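Local coordinates for protein PP1b (Porcine reproductive and respiratory syndrome virus, PDB 6JDS) that probably unwinds RNA and DNA duplexes with energy from ATP hydrolysis, as the zinc-binding helicase (nsp10) part of the arterivirus replicase polyprotein, at residues L184-F189 with S203-W208; D234-L239 with H261-D266; I80-Q85 with D117-S122; G60-D65 with I132-V137. All coordinates share one frame; numbering follows the deposited sequence.

Contact 1 of 4, residues L184-F189 with S203-W208; sequences LGTCRF and SRTGPW
Arg188 and Trp208 form a single beta bridge, their CA atoms 4.6 Å apart; Arg188 N donates to Pro207 O at 3.0 Å, and Ser203 N is bonded to Cys187 O further along. Between these two ties the chain comes so close that Gly206 CA sits 4.2 Å from Cys187 CA. With phi of 110°, a value open chiefly to glycine, and with Thr186 O beside it, Gly206 occupies a place with no room for a side chain. Its own carbonyl is put to use: Gly206 O accepts from Arg188 NE at 2.7 Å and from Arg188 NH2 at 2.9 Å, a side-on grip by two nitrogens with the oxygen lying in the guanidinium plane. Arginine suits this post because its chain, bent at chi3 (-82°), can turn NE and NH2 back onto one acceptor. The same side chain covers Trp208. Its CB lies 3.8 Å from the centroid of the five-membered ring in a CH-pi contact over the face, while Trp208 NE1 sits over one face of the guanidinium, toward its rim. The two planes are inclined by 41°, so the groups do not stack in parallel. The indole reaches on to Phe189, with CZ3 3.5 Å from its CA. On the apolar side, Pro207 CG meets Leu184 CD1 at 4.1 Å. The contact closes the base of the long irregular loop between helix 174-184 and strand 208-211, an outermost strand of the parallel sheet expected of a RecA-like P-loop helicase domain.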
loop_
_atom_site.group_PDB
_atom_site.type_symbol
_atom_site.label_atom_id
_atom_site.label_comp_id
_atom_site.label_asym_id
_atom_site.label_seq_id
_atom_site.Cartn_x
_atom_site.Cartn_y
_atom_site.Cartn_z
ATOM N N LEU A 184 22.602 7.842 -10.372
ATOM C CA LEU A 184 22.034 9.160 -10.666
ATOM C C LEU A 184 22.999 10.298 -10.344
ATOM O O LEU A 184 23.035 11.302 -11.057
ATOM C CB LEU A 184 20.730 9.370 -9.891
ATOM C CG LEU A 184 19.540 8.508 -10.319
ATOM C CD1 LEU A 184 18.435 8.586 -9.277
ATOM C CD2 LEU A 184 19.020 8.928 -11.688
ATOM N N GLY A 185 23.766 10.139 -9.266
ATOM C CA GLY A 185 24.674 11.180 -8.792
ATOM C C GLY A 185 23.956 12.159 -7.882
ATOM O O GLY A 185 23.843 11.925 -6.679
ATOM N N THR A 186 23.470 13.253 -8.462
ATOM C CA THR A 186 22.714 14.260 -7.720
ATOM C C THR A 186 21.249 13.834 -7.616
ATOM O O THR A 186 20.539 13.786 -8.622
ATOM C CB THR A 186 22.793 15.640 -8.409
ATOM O OG1 THR A 186 24.163 15.982 -8.649
ATOM C CG2 THR A 186 22.145 16.721 -7.547
ATOM N N CYS A 187 20.804 13.524 -6.401
ATOM C CA CYS A 187 19.422 13.099 -6.169
ATOM C C CYS A 187 18.997 13.264 -4.708
ATOM O O CYS A 187 19.832 13.285 -3.798
ATOM C CB CYS A 187 19.235 11.641 -6.599
ATOM S SG CYS A 187 20.234 10.450 -5.675
ATOM N N ARG A 188 17.687 13.373 -4.504
ATOM C CA ARG A 188 17.100 13.520 -3.175
ATOM C C ARG A 188 16.584 12.178 -2.660
ATOM O O ARG A 188 16.097 11.356 -3.436
ATOM C CB ARG A 188 15.951 14.532 -3.219
ATOM C CG ARG A 188 16.392 15.961 -3.491
ATOM C CD ARG A 188 15.201 16.896 -3.624
ATOM N NE ARG A 188 14.612 16.855 -4.961
ATOM C CZ ARG A 188 13.520 17.524 -5.330
ATOM N NH1 ARG A 188 12.867 18.293 -4.465
ATOM N NH2 ARG A 188 13.073 17.417 -6.578
ATOM N N PHE A 189 16.701 11.965 -1.351
ATOM C CA PHE A 189 16.200 10.748 -0.705
ATOM C C PHE A 189 16.266 10.860 0.817
ATOM O O PHE A 189 16.961 11.720 1.357
ATOM C CB PHE A 189 16.989 9.512 -1.160
ATOM C CG PHE A 189 18.475 9.635 -0.977
ATOM C CD1 PHE A 189 19.080 9.237 0.210
ATOM C CD2 PHE A 189 19.275 10.142 -1.995
ATOM C CE1 PHE A 189 20.451 9.348 0.380
ATOM C CE2 PHE A 189 20.645 10.255 -1.831
ATOM C CZ PHE A 189 21.234 9.858 -0.641
ATOM N N SER A 203 21.406 15.058 -1.797
ATOM C CA SER A 203 21.614 16.387 -2.360
ATOM C C SER A 203 20.405 17.288 -2.120
ATOM O O SER A 203 19.338 16.825 -1.708
ATOM C CB SER A 203 21.887 16.290 -3.860
ATOM O OG SER A 203 22.932 15.373 -4.130
ATOM N N ARG A 204 20.586 18.577 -2.384
ATOM C CA ARG A 204 19.513 19.561 -2.248
ATOM C C ARG A 204 18.524 19.471 -3.408
ATOM O O ARG A 204 17.339 19.752 -3.235
ATOM C CB ARG A 204 20.093 20.978 -2.178
ATOM C CG ARG A 204 20.973 21.227 -0.964
ATOM C CD ARG A 204 21.658 22.584 -1.027
ATOM N NE ARG A 204 22.688 22.722 0.005
ATOM C CZ ARG A 204 23.908 22.183 -0.051
ATOM N NH1 ARG A 204 24.290 21.449 -1.094
ATOM N NH2 ARG A 204 24.758 22.379 0.953
ATOM N N THR A 205 19.022 19.083 -4.583
ATOM C CA THR A 205 18.218 19.019 -5.804
ATOM C C THR A 205 18.297 17.634 -6.446
ATOM O O THR A 205 19.051 16.766 -5.991
ATOM C CB THR A 205 18.697 20.067 -6.829
ATOM O OG1 THR A 205 20.033 19.757 -7.248
ATOM C CG2 THR A 205 18.663 21.467 -6.224
ATOM N N GLY A 206 17.519 17.440 -7.511
ATOM C CA GLY A 206 17.528 16.193 -8.278
ATOM C C GLY A 206 16.256 15.385 -8.088
ATOM O O GLY A 206 15.372 15.782 -7.326
ATOM N N PRO A 207 16.151 14.238 -8.785
ATOM C CA PRO A 207 14.979 13.376 -8.657
ATOM C C PRO A 207 14.930 12.687 -7.300
ATOM O O PRO A 207 15.975 12.416 -6.708
ATOM C CB PRO A 207 15.184 12.342 -9.767
ATOM C CG PRO A 207 16.659 12.275 -9.946
ATOM C CD PRO A 207 17.145 13.675 -9.717
ATOM N N TRP A 208 13.723 12.409 -6.816
ATOM C CA TRP A 208 13.560 11.687 -5.559
ATOM C C TRP A 208 13.766 10.188 -5.770
ATOM O O TRP A 208 13.286 9.621 -6.750
ATOM C CB TRP A 208 12.182 11.950 -4.943
ATOM C CG TRP A 208 12.163 13.098 -3.980
ATOM C CD1 TRP A 208 11.832 14.394 -4.252
ATOM C CD2 TRP A 208 12.486 13.050 -2.586
ATOM N NE1 TRP A 208 11.929 15.158 -3.113
ATOM C CE2 TRP A 208 12.328 14.358 -2.075
ATOM C CE3 TRP A 208 12.892 12.029 -1.717
ATOM C CZ2 TRP A 208 12.565 14.673 -0.733
ATOM C CZ3 TRP A 208 13.126 12.343 -0.378
ATOM C CH2 TRP A 208 12.963 13.654 0.098
#

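Contact 2 of 4, residues D234-L239 with H261-D266; sequences DVLRLL and HCYVFD. With ZN (zinc ion), chain E.
Helix 232-239 of the probable RecA-like part of the helicase packs through Val235, Leu236 and Leu239 on Val264, in the short, weakly bonded helical turn of 264-267, just behind a zinc site. All four are buried, and no hydrogen bond crosses between the segments, so branched aliphatic residues serve well here: they fill the interface without leaving polar atoms to satisfy. Val264 CG2 lies 4.0 Å from Val235 CG1, and Val264 CG1 lies 3.8 Å from Leu236 CD2, while Leu239 CD1 comes up tip to tip with the valine. Val235 can offer CG1 because that methyl stands anti to the backbone N (chi1 170°), where it also approaches Cys262 SG and Phe265 CZ. The side chains of Leu236 and Tyr263 cross at about a right angle, with Leu236 CD2 3.6 Å from Tyr263 OH. Val264 is flanked by aromatics of its own segment, its CG1 over a face of Tyr263 near the rim and its CG2 over the centre of the Phe265 ring. Helix 134-142 adds Val137 and Val141. Beyond, His261 and Asp266 bind one zinc ion: His261 NE2 is 2.5 Å from the metal, and Asp266 is bidentate, with OD1 at 2.0 Å and OD2 at 2.3 Å.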
loop_
_atom_site.group_PDB
_atom_site.type_symbol
_atom_site.label_atom_id
_atom_site.label_comp_id
_atom_site.label_asym_id
_atom_site.label_seq_id
_atom_site.Cartn_x
_atom_site.Cartn_y
_atom_site.Cartn_z
ATOM N N ASP A 234 2.905 -3.763 -2.956
ATOM C CA ASP A 234 3.490 -2.429 -3.087
ATOM C C ASP A 234 3.362 -1.892 -4.509
ATOM O O ASP A 234 3.127 -0.698 -4.699
ATOM C CB ASP A 234 4.962 -2.431 -2.679
ATOM C CG ASP A 234 5.167 -2.636 -1.185
ATOM O OD1 ASP A 234 4.268 -2.296 -0.392
ATOM O OD2 ASP A 234 6.250 -3.125 -0.800
ATOM N N VAL A 235 3.519 -2.767 -5.502
ATOM C CA VAL A 235 3.356 -2.374 -6.905
ATOM C C VAL A 235 1.924 -1.899 -7.158
ATOM O O VAL A 235 1.711 -0.844 -7.759
ATOM C CB VAL A 235 3.712 -3.526 -7.877
ATOM C CG1 VAL A 235 3.297 -3.187 -9.306
ATOM C CG2 VAL A 235 5.202 -3.838 -7.820
ATOM N N LEU A 236 0.953 -2.677 -6.681
ATOM C CA LEU A 236 -0.466 -2.330 -6.820
ATOM C C LEU A 236 -0.798 -1.029 -6.094
ATOM O O LEU A 236 -1.565 -0.204 -6.588
ATOM C CB LEU A 236 -1.345 -3.459 -6.278
ATOM C CG LEU A 236 -1.284 -4.800 -7.017
ATOM C CD1 LEU A 236 -2.055 -5.859 -6.245
ATOM C CD2 LEU A 236 -1.825 -4.676 -8.432
ATOM N N ARG A 237 -0.210 -0.859 -4.917
ATOM C CA ARG A 237 -0.322 0.382 -4.158
ATOM C C ARG A 237 0.164 1.576 -4.990
ATOM O O ARG A 237 -0.447 2.644 -4.985
ATOM C CB ARG A 237 0.496 0.252 -2.873
ATOM C CG ARG A 237 0.331 1.395 -1.893
ATOM C CD ARG A 237 0.888 1.035 -0.525
ATOM N NE ARG A 237 0.171 -0.096 0.063
ATOM C CZ ARG A 237 0.672 -1.313 0.277
ATOM N NH1 ARG A 237 1.929 -1.613 -0.024
ATOM N NH2 ARG A 237 -0.101 -2.248 0.812
ATOM N N LEU A 238 1.259 1.369 -5.712
ATOM C CA LEU A 238 1.855 2.395 -6.565
ATOM C C LEU A 238 0.966 2.694 -7.777
ATOM O O LEU A 238 0.728 3.857 -8.111
ATOM C CB LEU A 238 3.243 1.931 -7.027
ATOM C CG LEU A 238 4.411 2.910 -6.933
ATOM C CD1 LEU A 238 4.573 3.455 -5.521
ATOM C CD2 LEU A 238 5.676 2.197 -7.378
ATOM N N LEU A 239 0.470 1.638 -8.422
ATOM C CA LEU A 239 -0.414 1.775 -9.586
ATOM C C LEU A 239 -1.822 2.274 -9.237
ATOM O O LEU A 239 -2.584 2.653 -10.127
ATOM C CB LEU A 239 -0.508 0.449 -10.344
ATOM C CG LEU A 239 0.771 0.025 -11.074
ATOM C CD1 LEU A 239 0.732 -1.454 -11.422
ATOM C CD2 LEU A 239 0.987 0.869 -12.323
ATOM N N HIS A 261 7.064 -12.741 -10.690
ATOM C CA HIS A 261 6.771 -11.310 -10.826
ATOM C C HIS A 261 5.268 -11.012 -10.806
ATOM O O HIS A 261 4.441 -11.902 -11.016
ATOM C CB HIS A 261 7.415 -10.743 -12.102
ATOM C CG HIS A 261 6.769 -11.201 -13.375
ATOM N ND1 HIS A 261 6.535 -10.351 -14.436
ATOM C CD2 HIS A 261 6.313 -12.416 -13.761
ATOM C CE1 HIS A 261 5.965 -11.024 -15.419
ATOM N NE2 HIS A 261 5.817 -12.279 -15.033
ATOM N N CYS A 262 4.931 -9.748 -10.560
ATOM C CA CYS A 262 3.538 -9.325 -10.409
ATOM C C CYS A 262 2.755 -9.476 -11.711
ATOM O O CYS A 262 3.278 -9.211 -12.791
ATOM C CB CYS A 262 3.469 -7.874 -9.917
ATOM S SG CYS A 262 1.809 -7.302 -9.481
ATOM N N TYR A 263 1.494 -9.888 -11.586
ATOM C CA TYR A 263 0.626 -10.177 -12.737
ATOM C C TYR A 263 0.432 -8.984 -13.680
ATOM O O TYR A 263 0.162 -9.170 -14.866
ATOM C CB TYR A 263 -0.755 -10.652 -12.257
ATOM C CG TYR A 263 -1.660 -9.518 -11.820
ATOM C CD1 TYR A 263 -2.515 -8.897 -12.728
ATOM C CD2 TYR A 263 -1.642 -9.048 -10.508
ATOM C CE1 TYR A 263 -3.336 -7.851 -12.341
ATOM C CE2 TYR A 263 -2.459 -8.003 -10.112
ATOM C CZ TYR A 263 -3.303 -7.406 -11.031
ATOM O OH TYR A 263 -4.114 -6.369 -10.642
ATOM N N VAL A 264 0.536 -7.768 -13.141
ATOM C CA VAL A 264 0.340 -6.541 -13.930
ATOM C C VAL A 264 1.291 -6.420 -15.126
ATOM O O VAL A 264 0.952 -5.785 -16.124
ATOM C CB VAL A 264 0.463 -5.253 -13.070
ATOM C CG1 VAL A 264 -0.641 -5.191 -12.022
ATOM C CG2 VAL A 264 1.844 -5.131 -12.429
ATOM N N PHE A 265 2.466 -7.039 -15.029
ATOM C CA PHE A 265 3.466 -6.958 -16.095
ATOM C C PHE A 265 3.132 -7.800 -17.334
ATOM O O PHE A 265 3.775 -7.647 -18.373
ATOM C CB PHE A 265 4.848 -7.334 -15.552
ATOM C CG PHE A 265 5.269 -6.520 -14.357
ATOM C CD1 PHE A 265 5.261 -5.131 -14.407
ATOM C CD2 PHE A 265 5.675 -7.140 -13.184
ATOM C CE1 PHE A 265 5.646 -4.380 -13.309
ATOM C CE2 PHE A 265 6.064 -6.394 -12.086
ATOM C CZ PHE A 265 6.049 -5.012 -12.147
ATOM N N ASP A 266 2.140 -8.683 -17.230
ATOM C CA ASP A 266 1.611 -9.393 -18.397
ATOM C C ASP A 266 0.619 -8.530 -19.181
ATOM O O ASP A 266 0.431 -8.733 -20.383
ATOM C CB ASP A 266 0.929 -10.697 -17.977
ATOM C CG ASP A 266 1.886 -11.676 -17.316
ATOM O OD1 ASP A 266 3.120 -11.541 -17.475
ATOM O OD2 ASP A 266 1.399 -12.600 -16.630
HETATM ZN ZN ZN E . 3.647 -12.928 -16.140
#

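Contact 3 of 4, residues I80-Q85 with D117-S122; sequences IMHVEQ and DGDYAS
Met81 N gives its hydrogen to Tyr120 O over 2.6 Å in a nearly straight bond, and Tyr120 N returns one to Met81 O. Met81 and Tyr120 are thus a hydrogen-bonded pair in antiparallel strands, whose axes run at 155° to each other; Val83 and Gly118 form the next such pair, with Val83 N 2.7 Å from Gly118 O. Beyond the strand ends, Asp117 OD1 accepts from Gln85 N at 2.9 Å, so a short acidic side chain extends the backbone pairing by one more bond. Between the Met81–Tyr120 and Val83–Gly118 pairs, His82 faces Asp119 as a non-hydrogen-bonded pair, where side chains come close together. His82 ND1 donates to Asp119 OD1 at 2.8 Å; the oxygen lies in the ring plane, while the nitrogen meets it on the syn side, 32° out of the carboxylate plane. The carboxylate probably favours a protonated imidazole. Ile80 shares this face and lays CD1 4.0 Å from Ala121 CB. On the other face Val83 CG2 abuts the edge of the Tyr120 ring, 3.7 Å from CE2, and the phenol OH is held by Pro116 O. Strand 79-83 is outermost in a five-stranded antiparallel sheet, probably the 1B domain; strand 118-124 separates it from strand 93-97, whose Tyr95 touches buried Met81.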
loop_
_atom_site.group_PDB
_atom_site.type_symbol
_atom_site.label_atom_id
_atom_site.label_comp_id
_atom_site.label_asym_id
_atom_site.label_seq_id
_atom_site.Cartn_x
_atom_site.Cartn_y
_atom_site.Cartn_z
ATOM N N ILE A 80 -5.582 -1.843 24.197
ATOM C CA ILE A 80 -6.511 -0.852 24.723
ATOM C C ILE A 80 -6.062 0.545 24.319
ATOM O O ILE A 80 -4.934 0.946 24.595
ATOM C CB ILE A 80 -6.628 -0.939 26.259
ATOM C CG1 ILE A 80 -6.979 -2.367 26.693
ATOM C CG2 ILE A 80 -7.671 0.044 26.776
ATOM C CD1 ILE A 80 -8.164 -2.974 25.972
ATOM N N MET A 81 -6.956 1.272 23.656
ATOM C CA MET A 81 -6.700 2.641 23.235
ATOM C C MET A 81 -7.181 3.601 24.313
ATOM O O MET A 81 -8.378 3.866 24.427
ATOM C CB MET A 81 -7.419 2.930 21.914
ATOM C CG MET A 81 -7.173 4.322 21.351
ATOM S SD MET A 81 -8.115 4.634 19.849
ATOM C CE MET A 81 -7.286 3.546 18.692
ATOM N N HIS A 82 -6.244 4.106 25.110
ATOM C CA HIS A 82 -6.550 5.141 26.087
ATOM C C HIS A 82 -6.712 6.463 25.348
ATOM O O HIS A 82 -5.861 6.826 24.538
ATOM C CB HIS A 82 -5.433 5.250 27.132
ATOM C CG HIS A 82 -5.660 6.330 28.144
ATOM N ND1 HIS A 82 -6.587 6.218 29.159
ATOM C CD2 HIS A 82 -5.086 7.548 28.293
ATOM C CE1 HIS A 82 -6.573 7.319 29.889
ATOM N NE2 HIS A 82 -5.671 8.142 29.385
ATOM N N VAL A 83 -7.806 7.170 25.619
ATOM C CA VAL A 83 -8.081 8.451 24.971
ATOM C C VAL A 83 -8.333 9.525 26.023
ATOM O O VAL A 83 -9.172 9.349 26.904
ATOM C CB VAL A 83 -9.302 8.370 24.027
ATOM C CG1 VAL A 83 -9.515 9.700 23.309
ATOM C CG2 VAL A 83 -9.123 7.242 23.019
ATOM N N GLU A 84 -7.600 10.631 25.922
ATOM C CA GLU A 84 -7.766 11.766 26.829
ATOM C C GLU A 84 -7.492 13.062 26.075
ATOM O O GLU A 84 -6.434 13.210 25.460
ATOM C CB GLU A 84 -6.817 11.640 28.019
ATOM C CG GLU A 84 -7.114 12.600 29.162
ATOM C CD GLU A 84 -6.057 12.563 30.255
ATOM O OE1 GLU A 84 -5.263 11.594 30.304
ATOM O OE2 GLU A 84 -6.016 13.511 31.066
ATOM N N GLN A 85 -8.450 13.988 26.119
ATOM C CA GLN A 85 -8.372 15.257 25.384
ATOM C C GLN A 85 -8.170 15.046 23.875
ATOM O O GLN A 85 -7.512 15.845 23.209
ATOM C CB GLN A 85 -7.262 16.151 25.960
ATOM C CG GLN A 85 -7.413 16.465 27.440
ATOM C CD GLN A 85 -8.615 17.344 27.729
ATOM O OE1 GLN A 85 -9.564 16.922 28.395
ATOM N NE2 GLN A 85 -8.590 18.571 27.214
ATOM N N ASP A 117 -13.313 10.937 25.889
ATOM C CA ASP A 117 -12.373 10.441 26.890
ATOM C C ASP A 117 -12.788 9.044 27.341
ATOM O O ASP A 117 -13.962 8.801 27.633
ATOM C CB ASP A 117 -12.316 11.379 28.106
ATOM C CG ASP A 117 -11.589 12.693 27.818
ATOM O OD1 ASP A 117 -11.103 12.898 26.683
ATOM O OD2 ASP A 117 -11.498 13.526 28.747
ATOM N N GLY A 118 -11.825 8.127 27.386
ATOM C CA GLY A 118 -12.089 6.764 27.825
ATOM C C GLY A 118 -11.037 5.772 27.384
ATOM O O GLY A 118 -9.956 6.149 26.929
ATOM N N ASP A 119 -11.368 4.493 27.527
ATOM C CA ASP A 119 -10.479 3.398 27.166
ATOM C C ASP A 119 -11.241 2.419 26.284
ATOM O O ASP A 119 -12.302 1.931 26.669
ATOM C CB ASP A 119 -9.965 2.712 28.431
ATOM C CG ASP A 119 -9.124 3.642 29.292
ATOM O OD1 ASP A 119 -7.910 3.778 29.018
ATOM O OD2 ASP A 119 -9.677 4.245 30.239
ATOM N N TYR A 120 -10.699 2.143 25.097
ATOM C CA TYR A 120 -11.402 1.363 24.081
ATOM C C TYR A 120 -10.551 0.197 23.601
ATOM O O TYR A 120 -9.410 0.392 23.187
ATOM C CB TYR A 120 -11.747 2.251 22.880
ATOM C CG TYR A 120 -12.488 3.523 23.232
ATOM C CD1 TYR A 120 -13.876 3.546 23.299
ATOM C CD2 TYR A 120 -11.799 4.705 23.491
ATOM C CE1 TYR A 120 -14.560 4.707 23.618
ATOM C CE2 TYR A 120 -12.475 5.870 23.812
ATOM C CZ TYR A 120 -13.856 5.866 23.873
ATOM O OH TYR A 120 -14.538 7.018 24.188
ATOM N N ALA A 121 -11.106 -1.011 23.649
ATOM C CA ALA A 121 -10.449 -2.180 23.074
ATOM C C ALA A 121 -10.363 -1.989 21.563
ATOM O O ALA A 121 -11.358 -1.652 20.919
ATOM C CB ALA A 121 -11.218 -3.449 23.408
ATOM N N SER A 122 -9.173 -2.196 21.005
ATOM C CA SER A 122 -8.935 -1.898 19.599
ATOM C C SER A 122 -8.103 -2.968 18.917
ATOM O O SER A 122 -7.295 -3.638 19.553
ATOM C CB SER A 122 -8.241 -0.541 19.457
ATOM O OG SER A 122 -6.959 -0.557 20.059
#

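Contact 4 of 4, residues G60-D65 with I132-V137; sequences GTSPLD and INMVAV
No flat group lies between Leu64 and Met134; the carboxylate of Asp65 and the amide of Asn133 stand at the helix starts. Asp65 receives Ser62 N on the anti lone pair of OD2, at 3.1 Å, and Leu64 N donates back to Ser62 OG, which makes a capping box. Asn133 caps the other helix, its amide OD1 accepting weakly from Val135 N and Ala136 N. What crosses the gap is mainly methionine. Bends at chi2 (-52°) and chi3 (-75°) curl Met134 so that CE lies 3.8 Å from Leu64 CB and 3.8 Å from Ser62 OG, with Pro63 CG a little farther off. Leu64 passes over the thioether obliquely, and its CD2 ends 4.2 Å from Ile132 CG2. Leu233 of helix 232-239 borders Leu64 and Ile132, while Tyr263 covers Pro63 and Met134. The contact joins the N-terminal zinc-binding region to the helicase part, the Leu64 side chain lying about 8 Å from a bound zinc ion. With no hydrogen bond or salt bridge between the segments, this small junction rests on dispersion and the exclusion of water, and the flexible thioether of methionine can curl to reach Leu64 CB, Ser62 OG and Pro63 CG.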
loop_
_atom_site.group_PDB
_atom_site.type_symbol
_atom_site.label_atom_id
_atom_site.label_comp_id
_atom_site.label_asym_id
_atom_site.label_seq_id
_atom_site.Cartn_x
_atom_site.Cartn_y
_atom_site.Cartn_z
ATOM N N GLY A 60 -13.285 -14.624 -3.876
ATOM C CA GLY A 60 -12.948 -13.370 -4.550
ATOM C C GLY A 60 -12.459 -13.604 -5.966
ATOM O O GLY A 60 -11.816 -14.614 -6.242
ATOM N N THR A 61 -12.768 -12.663 -6.856
ATOM C CA THR A 61 -12.446 -12.792 -8.278
ATOM C C THR A 61 -11.540 -11.670 -8.794
ATOM O O THR A 61 -11.454 -11.449 -10.001
ATOM C CB THR A 61 -13.732 -12.827 -9.133
ATOM O OG1 THR A 61 -14.422 -11.573 -9.033
ATOM C CG2 THR A 61 -14.648 -13.959 -8.678
ATOM N N SER A 62 -10.869 -10.963 -7.888
ATOM C CA SER A 62 -9.887 -9.956 -8.278
ATOM C C SER A 62 -8.495 -10.574 -8.225
ATOM O O SER A 62 -8.229 -11.410 -7.363
ATOM C CB SER A 62 -9.952 -8.746 -7.346
ATOM O OG SER A 62 -8.934 -7.805 -7.653
ATOM N N PRO A 63 -7.596 -10.167 -9.138
ATOM C CA PRO A 63 -6.219 -10.663 -9.026
ATOM C C PRO A 63 -5.534 -10.261 -7.709
ATOM O O PRO A 63 -4.567 -10.903 -7.301
ATOM C CB PRO A 63 -5.509 -10.051 -10.244
ATOM C CG PRO A 63 -6.395 -8.956 -10.729
ATOM C CD PRO A 63 -7.792 -9.325 -10.332
ATOM N N LEU A 64 -6.034 -9.211 -7.055
ATOM C CA LEU A 64 -5.627 -8.880 -5.683
ATOM C C LEU A 64 -5.836 -10.066 -4.736
ATOM O O LEU A 64 -4.990 -10.344 -3.885
ATOM C CB LEU A 64 -6.410 -7.663 -5.176
ATOM C CG LEU A 64 -6.263 -7.267 -3.701
ATOM C CD1 LEU A 64 -4.816 -6.974 -3.341
ATOM C CD2 LEU A 64 -7.143 -6.064 -3.406
ATOM N N ASP A 65 -6.964 -10.756 -4.891
ATOM C CA ASP A 65 -7.266 -11.940 -4.086
ATOM C C ASP A 65 -6.268 -13.067 -4.350
ATOM O O ASP A 65 -5.890 -13.783 -3.428
ATOM C CB ASP A 65 -8.699 -12.419 -4.335
ATOM C CG ASP A 65 -9.740 -11.380 -3.942
ATOM O OD1 ASP A 65 -9.732 -10.944 -2.771
ATOM O OD2 ASP A 65 -10.563 -10.998 -4.801
ATOM N N ILE A 132 -4.843 0.590 -1.568
ATOM C CA ILE A 132 -4.951 -0.128 -2.838
ATOM C C ILE A 132 -6.319 0.144 -3.473
ATOM O O ILE A 132 -7.347 0.096 -2.799
ATOM C CB ILE A 132 -4.711 -1.647 -2.670
ATOM C CG1 ILE A 132 -3.221 -1.902 -2.413
ATOM C CG2 ILE A 132 -5.175 -2.408 -3.912
ATOM C CD1 ILE A 132 -2.852 -3.355 -2.198
ATOM N N ASN A 133 -6.305 0.435 -4.770
ATOM C CA ASN A 133 -7.505 0.760 -5.537
ATOM C C ASN A 133 -7.402 0.060 -6.887
ATOM O O ASN A 133 -6.720 0.542 -7.790
ATOM C CB ASN A 133 -7.621 2.281 -5.709
ATOM C CG ASN A 133 -8.811 2.700 -6.561
ATOM O OD1 ASN A 133 -9.569 1.868 -7.064
ATOM N ND2 ASN A 133 -8.972 4.008 -6.733
ATOM N N MET A 134 -8.078 -1.080 -7.012
ATOM C CA MET A 134 -7.946 -1.937 -8.192
ATOM C C MET A 134 -8.562 -1.328 -9.449
ATOM O O MET A 134 -8.130 -1.636 -10.559
ATOM C CB MET A 134 -8.559 -3.319 -7.930
ATOM C CG MET A 134 -7.904 -4.091 -6.794
ATOM S SD MET A 134 -6.111 -4.223 -6.945
ATOM C CE MET A 134 -5.968 -5.443 -8.247
ATOM N N VAL A 135 -9.557 -0.459 -9.278
ATOM C CA VAL A 135 -10.122 0.274 -10.407
ATOM C C VAL A 135 -9.040 1.163 -11.027
ATOM O O VAL A 135 -8.863 1.176 -12.247
ATOM C CB VAL A 135 -11.339 1.132 -9.991
ATOM C CG1 VAL A 135 -11.805 2.010 -11.148
ATOM C CG2 VAL A 135 -12.478 0.243 -9.507
ATOM N N ALA A 136 -8.317 1.889 -10.178
ATOM C CA ALA A 136 -7.228 2.761 -10.620
ATOM C C ALA A 136 -6.067 1.966 -11.205
ATOM O O ALA A 136 -5.425 2.412 -12.154
ATOM C CB ALA A 136 -6.738 3.620 -9.463
ATOM N N VAL A 137 -5.799 0.796 -10.628
ATOM C CA VAL A 137 -4.733 -0.087 -11.105
ATOM C C VAL A 137 -5.007 -0.558 -12.534
ATOM O O VAL A 137 -4.099 -0.589 -13.364
ATOM C CB VAL A 137 -4.558 -1.311 -10.177
ATOM C CG1 VAL A 137 -3.682 -2.379 -10.822
ATOM C CG2 VAL A 137 -3.971 -0.886 -8.837
#

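How the contacts relate
Contacts 2 and 4 form one continuous patch, with centres about 10 Å apart: Tyr263 packs on Pro63 and Met134, and Leu236 and Leu239 pack on Val137, so helices 63-68, 134-142 and 232-239 meet where the zinc-binding region joins the helicase part. Contact 1 lies about 26 Å from contact 2, centre to centre, at the start of strand 208-211, an outermost strand of the six-stranded parallel sheet. Contact 3 is remote, its centre about 34 Å from that of contact 4, in the separate antiparallel sheet. Along the chain, contact 3 is nested within the loop closed by contact 4, and contacts 1 and 2 follow. The antiparallel domain is therefore an excursion between two helices that come back together.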